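Local coordinates for protein iota-carrageenase (Alteromonas sp., PDB 1H80) that hydrolyses the 1,4-beta linkages within iota-carrageenan, a sulfated galactan of red algal cell walls, with inversion of the anomeric configuration, at residues Q17-Y22 against R51-G56; R98-G103 against L132-L137; I160-T165 against I194-A199. All blocks are in the same frame, centred on the assembly; numbering follows the deposited sequence. Where two conformers were deposited one is given.

Interaction 1 (Q17-Y22 against R51-G56); sequences QQDVNY and RKPNGG
The carboxylate of Asp19 takes two hydrogen bonds from Asn54. The backbone N of Asn54 gives its hydrogen to Asp19 OD2 at 2.8 Å. This donor stands well above the carboxylate plane. The side-chain amide supplies the other bond, from Asn54 ND2 to the syn side of Asp19 OD1 at 2.9 Å. Carboxylate and amide planes are turned 75° apart, so the pair does not lie flat. Both bonds are fairly straight, and together they fix the rotation of the Asp19 carboxylate. Gly55 O accepts from Asp19 N at 2.9 Å and, more weakly, from Val20 N. In the conformer given, Gln17 NE2 makes a weak and doubtful bond to Asn54 OD1 at 3.3 Å. On the other flank, water 1 accepts from Gln18 NE2 and donates to Asn54 O. Gln18 OE1 is hydrogen-bonded to Thr57. The Gln18 amide carbon, CD, packs on Gly56 CA at 3.7 Å.

Lys52 bends at CD (chi2 -64°) and passes at about a right angle to Val20 and Tyr22. Its CE lies 4.1 Å from Val20 CG1 and 3.7 Å from Tyr22 OH. Val20 and Gly56 form a parallel bridge, and a side chain at Gly56 would run into Val20 O. Residues Lys52 to Gly55 make a type I beta turn, closed by Gly55 N to Lys52 O. The turn leads from helix 39-50 into strand 56-60, which pairs with strand 20-23 at the N-terminal end of the right-handed parallel beta-helix.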
# COMPACT_ATOMS: atom_id res chain seq x y z
N GLN A 17 -4.51 -31.26 -5.92
CA GLN A 17 -4.13 -32.09 -7.06
C GLN A 17 -3.90 -31.17 -8.25
O GLN A 17 -4.63 -30.20 -8.44
CB GLN A 17 -5.22 -33.11 -7.38
CG GLN A 17 -6.49 -32.52 -7.97
CD GLN A 17 -7.54 -33.57 -8.25
OE1 GLN A 17 -8.08 -34.19 -7.33
NE2 GLN A 17 -7.85 -33.79 -9.53
N GLN A 18 -2.88 -31.46 -9.04
CA GLN A 18 -2.57 -30.65 -10.20
C GLN A 18 -2.26 -31.54 -11.38
O GLN A 18 -1.96 -32.72 -11.22
CB GLN A 18 -1.38 -29.74 -9.92
CG GLN A 18 -1.60 -28.79 -8.75
CD GLN A 18 -0.59 -27.68 -8.72
OE1 GLN A 18 0.62 -27.92 -8.67
NE2 GLN A 18 -1.07 -26.44 -8.76
N ASP A 19 -2.32 -30.96 -12.58
CA ASP A 19 -2.04 -31.72 -13.78
C ASP A 19 -0.59 -31.67 -14.23
O ASP A 19 -0.06 -32.67 -14.73
CB ASP A 19 -2.94 -31.25 -14.92
CG ASP A 19 -4.39 -31.66 -14.73
OD1 ASP A 19 -4.63 -32.69 -14.06
OD2 ASP A 19 -5.29 -30.96 -15.25
N VAL A 20 0.07 -30.53 -14.05
CA VAL A 20 1.45 -30.39 -14.49
C VAL A 20 2.36 -29.58 -13.59
O VAL A 20 1.90 -28.84 -12.71
CB VAL A 20 1.52 -29.73 -15.89
CG1 VAL A 20 0.80 -30.58 -16.91
CG2 VAL A 20 0.91 -28.33 -15.85
N ASN A 21 3.66 -29.74 -13.81
CA ASN A 21 4.71 -29.01 -13.11
C ASN A 21 5.69 -28.65 -14.23
O ASN A 21 6.34 -29.54 -14.80
CB ASN A 21 5.43 -29.87 -12.07
CG ASN A 21 4.73 -29.90 -10.71
OD1 ASN A 21 5.33 -30.32 -9.71
ND2 ASN A 21 3.48 -29.45 -10.66
N TYR A 22 5.78 -27.37 -14.56
CA TYR A 22 6.68 -26.91 -15.62
C TYR A 22 7.77 -26.01 -15.08
O TYR A 22 7.65 -25.45 -14.00
CB TYR A 22 5.92 -26.12 -16.69
CG TYR A 22 4.91 -26.90 -17.50
CD1 TYR A 22 5.18 -28.20 -17.93
CD2 TYR A 22 3.72 -26.30 -17.90
CE1 TYR A 22 4.27 -28.88 -18.75
CE2 TYR A 22 2.81 -26.97 -18.71
CZ TYR A 22 3.09 -28.26 -19.13
OH TYR A 22 2.19 -28.91 -19.95
N ARG A 51 -4.68 -23.91 -19.19
CA ARG A 51 -5.49 -24.72 -20.10
C ARG A 51 -5.79 -26.09 -19.50
O ARG A 51 -6.75 -26.76 -19.91
CB ARG A 51 -4.80 -24.89 -21.45
CG ARG A 51 -4.89 -23.68 -22.36
CD ARG A 51 -4.50 -24.04 -23.79
NE ARG A 51 -3.06 -24.13 -23.99
CZ ARG A 51 -2.27 -23.09 -24.25
NH1 ARG A 51 -2.79 -21.87 -24.35
NH2 ARG A 51 -0.97 -23.27 -24.43
N LYS A 52 -4.98 -26.52 -18.54
CA LYS A 52 -5.18 -27.82 -17.90
C LYS A 52 -6.31 -27.72 -16.88
O LYS A 52 -6.36 -26.78 -16.08
CB LYS A 52 -3.89 -28.27 -17.19
CG LYS A 52 -2.65 -28.31 -18.07
CD LYS A 52 -2.78 -29.35 -19.18
CE LYS A 52 -1.52 -29.41 -20.03
NZ LYS A 52 -1.62 -30.43 -21.10
N PRO A 53 -7.24 -28.69 -16.89
CA PRO A 53 -8.37 -28.71 -15.96
C PRO A 53 -8.01 -28.47 -14.50
O PRO A 53 -8.68 -27.70 -13.80
CB PRO A 53 -8.98 -30.09 -16.20
CG PRO A 53 -8.74 -30.30 -17.65
CD PRO A 53 -7.30 -29.84 -17.81
N ASN A 54 -6.96 -29.13 -14.03
CA ASN A 54 -6.53 -29.00 -12.64
C ASN A 54 -5.31 -28.09 -12.49
O ASN A 54 -4.68 -28.06 -11.43
CB ASN A 54 -6.24 -30.38 -12.06
CG ASN A 54 -7.44 -31.31 -12.14
OD1 ASN A 54 -8.43 -31.11 -11.44
ND2 ASN A 54 -7.36 -32.31 -13.01
N GLY A 55 -4.99 -27.36 -13.55
CA GLY A 55 -3.87 -26.44 -13.51
C GLY A 55 -2.52 -27.05 -13.19
O GLY A 55 -2.25 -28.21 -13.49
N GLY A 56 -1.66 -26.25 -12.57
CA GLY A 56 -0.34 -26.76 -12.25
C GLY A 56 0.57 -25.70 -11.67
O GLY A 56 0.15 -24.58 -11.39
O HOH W 1 -3.75 -26.12 -9.68

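Interaction 2 (R98-G103 against L132-L137); sequences RLFEVG and LAVFKL. With NA (sodium ion), chain H.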
# COMPACT_ATOMS: atom_id res chain seq x y z
N ARG A 98 2.94 -2.58 -15.01
CA ARG A 98 2.95 -3.52 -13.90
C ARG A 98 3.67 -4.76 -14.40
O ARG A 98 3.60 -5.09 -15.58
CB ARG A 98 1.53 -3.90 -13.49
CG ARG A 98 0.60 -2.73 -13.23
CD ARG A 98 -0.22 -2.41 -14.47
NE ARG A 98 -1.08 -1.25 -14.27
CZ ARG A 98 -2.00 -0.85 -15.14
NH1 ARG A 98 -2.19 -1.53 -16.26
NH2 ARG A 98 -2.74 0.22 -14.88
N LEU A 99 4.38 -5.44 -13.51
CA LEU A 99 5.09 -6.65 -13.90
C LEU A 99 4.02 -7.71 -14.12
O LEU A 99 4.02 -8.41 -15.14
CB LEU A 99 6.04 -7.11 -12.80
CG LEU A 99 7.32 -6.33 -12.54
CD1 LEU A 99 8.05 -6.95 -11.36
CD2 LEU A 99 8.21 -6.35 -13.77
N PHE A 100 3.09 -7.80 -13.17
CA PHE A 100 2.04 -8.80 -13.22
C PHE A 100 0.64 -8.24 -13.00
O PHE A 100 0.42 -7.43 -12.10
CB PHE A 100 2.29 -9.85 -12.14
CG PHE A 100 3.72 -10.30 -12.05
CD1 PHE A 100 4.32 -10.97 -13.10
CD2 PHE A 100 4.47 -10.03 -10.91
CE1 PHE A 100 5.65 -11.37 -13.03
CE2 PHE A 100 5.81 -10.43 -10.82
CZ PHE A 100 6.40 -11.10 -11.89
N GLU A 101 -0.30 -8.69 -13.82
CA GLU A 101 -1.69 -8.26 -13.67
C GLU A 101 -2.49 -9.52 -13.38
O GLU A 101 -2.31 -10.54 -14.05
CB GLU A 101 -2.17 -7.56 -14.94
CG GLU A 101 -1.37 -6.30 -15.25
CD GLU A 101 -2.00 -5.45 -16.33
OE1 GLU A 101 -2.28 -5.98 -17.43
OE2 GLU A 101 -2.20 -4.24 -16.09
N VAL A 102 -3.35 -9.45 -12.38
CA VAL A 102 -4.15 -10.61 -12.00
C VAL A 102 -5.63 -10.27 -11.93
O VAL A 102 -6.09 -9.69 -10.95
CB VAL A 102 -3.70 -11.15 -10.62
CG1 VAL A 102 -4.29 -12.53 -10.38
CG2 VAL A 102 -2.18 -11.17 -10.54
N GLY A 103 -6.36 -10.63 -12.98
CA GLY A 103 -7.78 -10.37 -13.01
C GLY A 103 -8.13 -8.98 -13.50
O GLY A 103 -9.26 -8.53 -13.34
N LEU A 132 5.85 2.12 -12.13
CA LEU A 132 5.86 0.67 -11.95
C LEU A 132 5.20 0.14 -10.70
O LEU A 132 5.38 0.66 -9.60
CB LEU A 132 7.31 0.18 -11.94
CG LEU A 132 8.16 0.27 -13.21
CD1 LEU A 132 9.61 0.01 -12.86
CD2 LEU A 132 7.65 -0.73 -14.23
N ALA A 133 4.43 -0.93 -10.87
CA ALA A 133 3.79 -1.63 -9.76
C ALA A 133 4.18 -3.08 -10.00
O ALA A 133 4.42 -3.48 -11.14
CB ALA A 133 2.28 -1.47 -9.83
N VAL A 134 4.29 -3.87 -8.94
CA VAL A 134 4.65 -5.27 -9.10
C VAL A 134 3.42 -6.08 -9.49
O VAL A 134 3.44 -6.85 -10.45
CB VAL A 134 5.27 -5.83 -7.81
CG1 VAL A 134 5.65 -7.29 -8.00
CG2 VAL A 134 6.50 -5.02 -7.43
N PHE A 135 2.34 -5.90 -8.73
CA PHE A 135 1.08 -6.60 -8.99
C PHE A 135 -0.09 -5.64 -9.02
O PHE A 135 -0.17 -4.73 -8.20
CB PHE A 135 0.74 -7.62 -7.90
CG PHE A 135 1.51 -8.90 -7.97
CD1 PHE A 135 2.72 -9.04 -7.30
CD2 PHE A 135 1.01 -9.98 -8.69
CE1 PHE A 135 3.42 -10.24 -7.34
CE2 PHE A 135 1.71 -11.19 -8.74
CZ PHE A 135 2.91 -11.32 -8.07
N LYS A 136 -0.98 -5.83 -9.98
CA LYS A 136 -2.21 -5.06 -10.03
C LYS A 136 -3.26 -6.16 -10.00
O LYS A 136 -3.31 -7.00 -10.89
CB LYS A 136 -2.35 -4.24 -11.30
CG LYS A 136 -3.66 -3.45 -11.30
CD LYS A 136 -3.77 -2.48 -12.47
CE LYS A 136 -5.09 -1.72 -12.39
NZ LYS A 136 -5.24 -0.73 -13.49
N LEU A 137 -4.07 -6.17 -8.95
CA LEU A 137 -5.10 -7.18 -8.79
C LEU A 137 -6.46 -6.64 -9.16
O LEU A 137 -6.77 -5.48 -8.90
CB LEU A 137 -5.14 -7.67 -7.34
CG LEU A 137 -3.79 -8.05 -6.72
CD1 LEU A 137 -4.00 -8.50 -5.29
CD2 LEU A 137 -3.12 -9.16 -7.54
NA NA H . 5.84 1.78 -7.70
O HOH W 2 6.82 0.16 -6.18
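Two successive coils of the parallel beta-helix meet here, with Arg98, Phe100, Glu101 and Val102 bridged to Ala133, Phe135, Lys136 and Leu137. Strands 100-102 and 135-137 run 14° from parallel. Both segments turn a corner, at Leu99 and Val134. The corners are also bonded: Leu99 N donates to Ala133 O, and Phe100 N to Val134 O at 2.9 Å. Beyond them, Lys136 N donates to Phe100 O, and Val102 N to Lys136 O.

On the face carrying Phe100 and Phe135, like residues sit over each other from coil to coil. The two rings meet obliquely, with planes at 43°. Phe100 CD2 lies over one face of the Phe135 ring, toward its rim, 3.5 Å from Phe135 CZ. Val102 CG2 comes to the edge of the same ring, 3.9 Å from Phe135 CD2. Phe113 meets both rings. An alanine in place of Phe135 would probably open a gap beside Phe100 CD2 and Val102 CG2 and leave Phe113 without its edge-to-face partner. Leu137 lies beside Val102, pointing the same way.

The other face carries Arg98, Ala133, Glu101 and Lys136. In the conformer given, Arg98 NH1 makes a salt bridge with Glu101 OE2 at 2.7 Å, its hydrogen bond poorly aligned and weak. Glu101 OE1 bonds to Gln71. In that same Arg98 conformer, extended Lys136 lays its CD over one guanidinium face; the close approach of the two like charges there is doubtful.

At the start of 132-137, a sodium ion is bound by Leu132 O at 2.2 Å, water 2, Thr155, Ile156 and Phe157.

Interaction 3 (I160-T165 against I194-A199); sequences ILVDVT and IQTYGA
Ile160 and Ile194 sit on neighbouring coils of the beta-helix, side by side and pointing the same way. The tip of Ile194 fits into the hollow of Ile160: its CD1 presses on Ile160 CB at 3.5 Å, tighter than usual, and also lies close to CG1, CG2 and CD1. Chi2 of Ile194 (-63°) swings CD1 toward the neighbouring strand.

Val162 is the next bump on this face. Its two methyls fork: CG2 meets Ile194 CG2 at 3.9 Å, and CG1 meets Ala199 CB at 3.7 Å. Thr196 CG2 fits against Val162 CG2. Ile179 and Phe204 close over this apolar row.

Past strands 160-162 and 194-196 both segments bend. The Asp163 and Tyr197 side chains cross obliquely, yet carboxylate and ring planes are only 19° apart, with Asp163 CG 3.4 Å from Tyr197 CD2. Asp163 OD1 is held by Val164 N, with a weak bond from Asn221. Leu161 CD2 touches the ring edge. Val164 CG1 rests on Gly198 CA at 3.9 Å, and any side chain on Gly198 would clash with that methyl.

Backbone bonds Gln195 N to Ile160 O and Val162 N to Gln195 O join the strands. Water 3 donates to both Asp163 O and Gly198 O. Val162, the centre of an inverse gamma turn, offers its O to two donors from opposite faces of the carbonyl plane: Tyr197 N at 2.8 Å and Gly198 N at 3.3 Å.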
# COMPACT_ATOMS: atom_id res chain seq x y z
N ILE A 160 1.81 -3.26 -4.70
CA ILE A 160 0.69 -4.18 -4.88
C ILE A 160 -0.59 -3.37 -4.83
O ILE A 160 -0.95 -2.79 -3.80
CB ILE A 160 0.69 -5.28 -3.80
CG1 ILE A 160 2.01 -6.06 -3.86
CG2 ILE A 160 -0.49 -6.22 -4.01
CD1 ILE A 160 2.14 -7.16 -2.85
N LEU A 161 -1.28 -3.33 -5.96
CA LEU A 161 -2.52 -2.59 -6.07
C LEU A 161 -3.69 -3.56 -5.98
O LEU A 161 -3.92 -4.33 -6.90
CB LEU A 161 -2.56 -1.85 -7.41
CG LEU A 161 -1.35 -0.94 -7.68
CD1 LEU A 161 -1.40 -0.43 -9.11
CD2 LEU A 161 -1.35 0.21 -6.69
N VAL A 162 -4.39 -3.53 -4.85
CA VAL A 162 -5.54 -4.40 -4.63
C VAL A 162 -6.67 -3.54 -5.17
O VAL A 162 -7.43 -2.91 -4.43
CB VAL A 162 -5.72 -4.68 -3.12
CG1 VAL A 162 -6.80 -5.73 -2.91
CG2 VAL A 162 -4.40 -5.17 -2.53
N ASP A 163 -6.76 -3.54 -6.50
CA ASP A 163 -7.68 -2.68 -7.24
C ASP A 163 -8.99 -3.24 -7.75
O ASP A 163 -9.35 -4.40 -7.53
CB ASP A 163 -6.91 -2.10 -8.43
CG ASP A 163 -7.12 -0.60 -8.58
OD1 ASP A 163 -8.24 -0.12 -8.30
OD2 ASP A 163 -6.16 0.09 -9.00
N VAL A 164 -9.71 -2.37 -8.46
CA VAL A 164 -10.99 -2.71 -9.06
C VAL A 164 -10.81 -2.67 -10.57
O VAL A 164 -9.86 -2.06 -11.08
CB VAL A 164 -12.10 -1.70 -8.65
CG1 VAL A 164 -12.25 -1.67 -7.14
CG2 VAL A 164 -11.76 -0.31 -9.17
N THR A 165 -11.70 -3.35 -11.28
CA THR A 165 -11.66 -3.36 -12.74
C THR A 165 -13.09 -3.35 -13.25
O THR A 165 -13.99 -3.90 -12.61
CB THR A 165 -10.94 -4.61 -13.30
OG1 THR A 165 -11.63 -5.80 -12.88
CG2 THR A 165 -9.51 -4.66 -12.81
N ILE A 194 1.49 -1.81 -0.12
CA ILE A 194 0.12 -2.12 -0.50
C ILE A 194 -0.80 -0.91 -0.53
O ILE A 194 -0.72 -0.05 0.34
CB ILE A 194 -0.57 -3.08 0.52
CG1 ILE A 194 0.34 -4.26 0.85
CG2 ILE A 194 -1.92 -3.53 -0.03
CD1 ILE A 194 0.65 -5.15 -0.32
N GLN A 195 -1.65 -0.83 -1.54
CA GLN A 195 -2.68 0.20 -1.53
C GLN A 195 -3.93 -0.57 -1.90
O GLN A 195 -3.96 -1.29 -2.90
CB GLN A 195 -2.45 1.34 -2.53
CG GLN A 195 -3.60 2.34 -2.40
CD GLN A 195 -3.25 3.77 -2.78
OE1 GLN A 195 -4.10 4.66 -2.67
NE2 GLN A 195 -2.03 3.99 -3.22
N THR A 196 -4.97 -0.43 -1.07
CA THR A 196 -6.22 -1.15 -1.28
C THR A 196 -7.35 -0.25 -1.74
O THR A 196 -7.58 0.81 -1.17
CB THR A 196 -6.69 -1.83 0.01
OG1 THR A 196 -7.04 -0.83 0.98
CG2 THR A 196 -5.58 -2.71 0.58
N TYR A 197 -8.07 -0.70 -2.77
CA TYR A 197 -9.20 0.05 -3.30
C TYR A 197 -10.48 -0.77 -3.13
O TYR A 197 -11.46 -0.29 -2.56
CB TYR A 197 -8.96 0.34 -4.78
CG TYR A 197 -7.71 1.15 -5.02
CD1 TYR A 197 -7.69 2.52 -4.75
CD2 TYR A 197 -6.55 0.54 -5.48
CE1 TYR A 197 -6.53 3.27 -4.95
CE2 TYR A 197 -5.38 1.28 -5.68
CZ TYR A 197 -5.39 2.64 -5.41
OH TYR A 197 -4.23 3.37 -5.62
N GLY A 198 -10.45 -2.00 -3.61
CA GLY A 198 -11.60 -2.88 -3.49
C GLY A 198 -11.09 -4.22 -3.02
O GLY A 198 -10.15 -4.77 -3.60
N ALA A 199 -11.69 -4.76 -1.97
CA ALA A 199 -11.25 -6.04 -1.45
C ALA A 199 -12.21 -6.61 -0.42
O ALA A 199 -12.83 -5.87 0.35
CB ALA A 199 -9.86 -5.89 -0.82
O HOH W 3 -8.88 -6.19 -5.56

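The three contacts follow one another along the chain and along the beta-helix. Interaction 1 lies at the surface, its centre about 32 Å from the centre of the chain. It joins strand 20-23 to the start of strand 56-60. Interactions 2 and 3 are buried, with centres about 10 Å apart. Interaction 1 is about 23 Å from interaction 2 and 28 Å from interaction 3, centre to centre, and touches neither. Strand 132-141 pairs with strand 160-167, so 97-102, 132-141, 160-167 and 194-196 run side by side in parallel. Backbone hydrogen bonds of Phe135 and Leu137 with Leu161 probably make interactions 2 and 3 parts of one continuous face of the beta-helix.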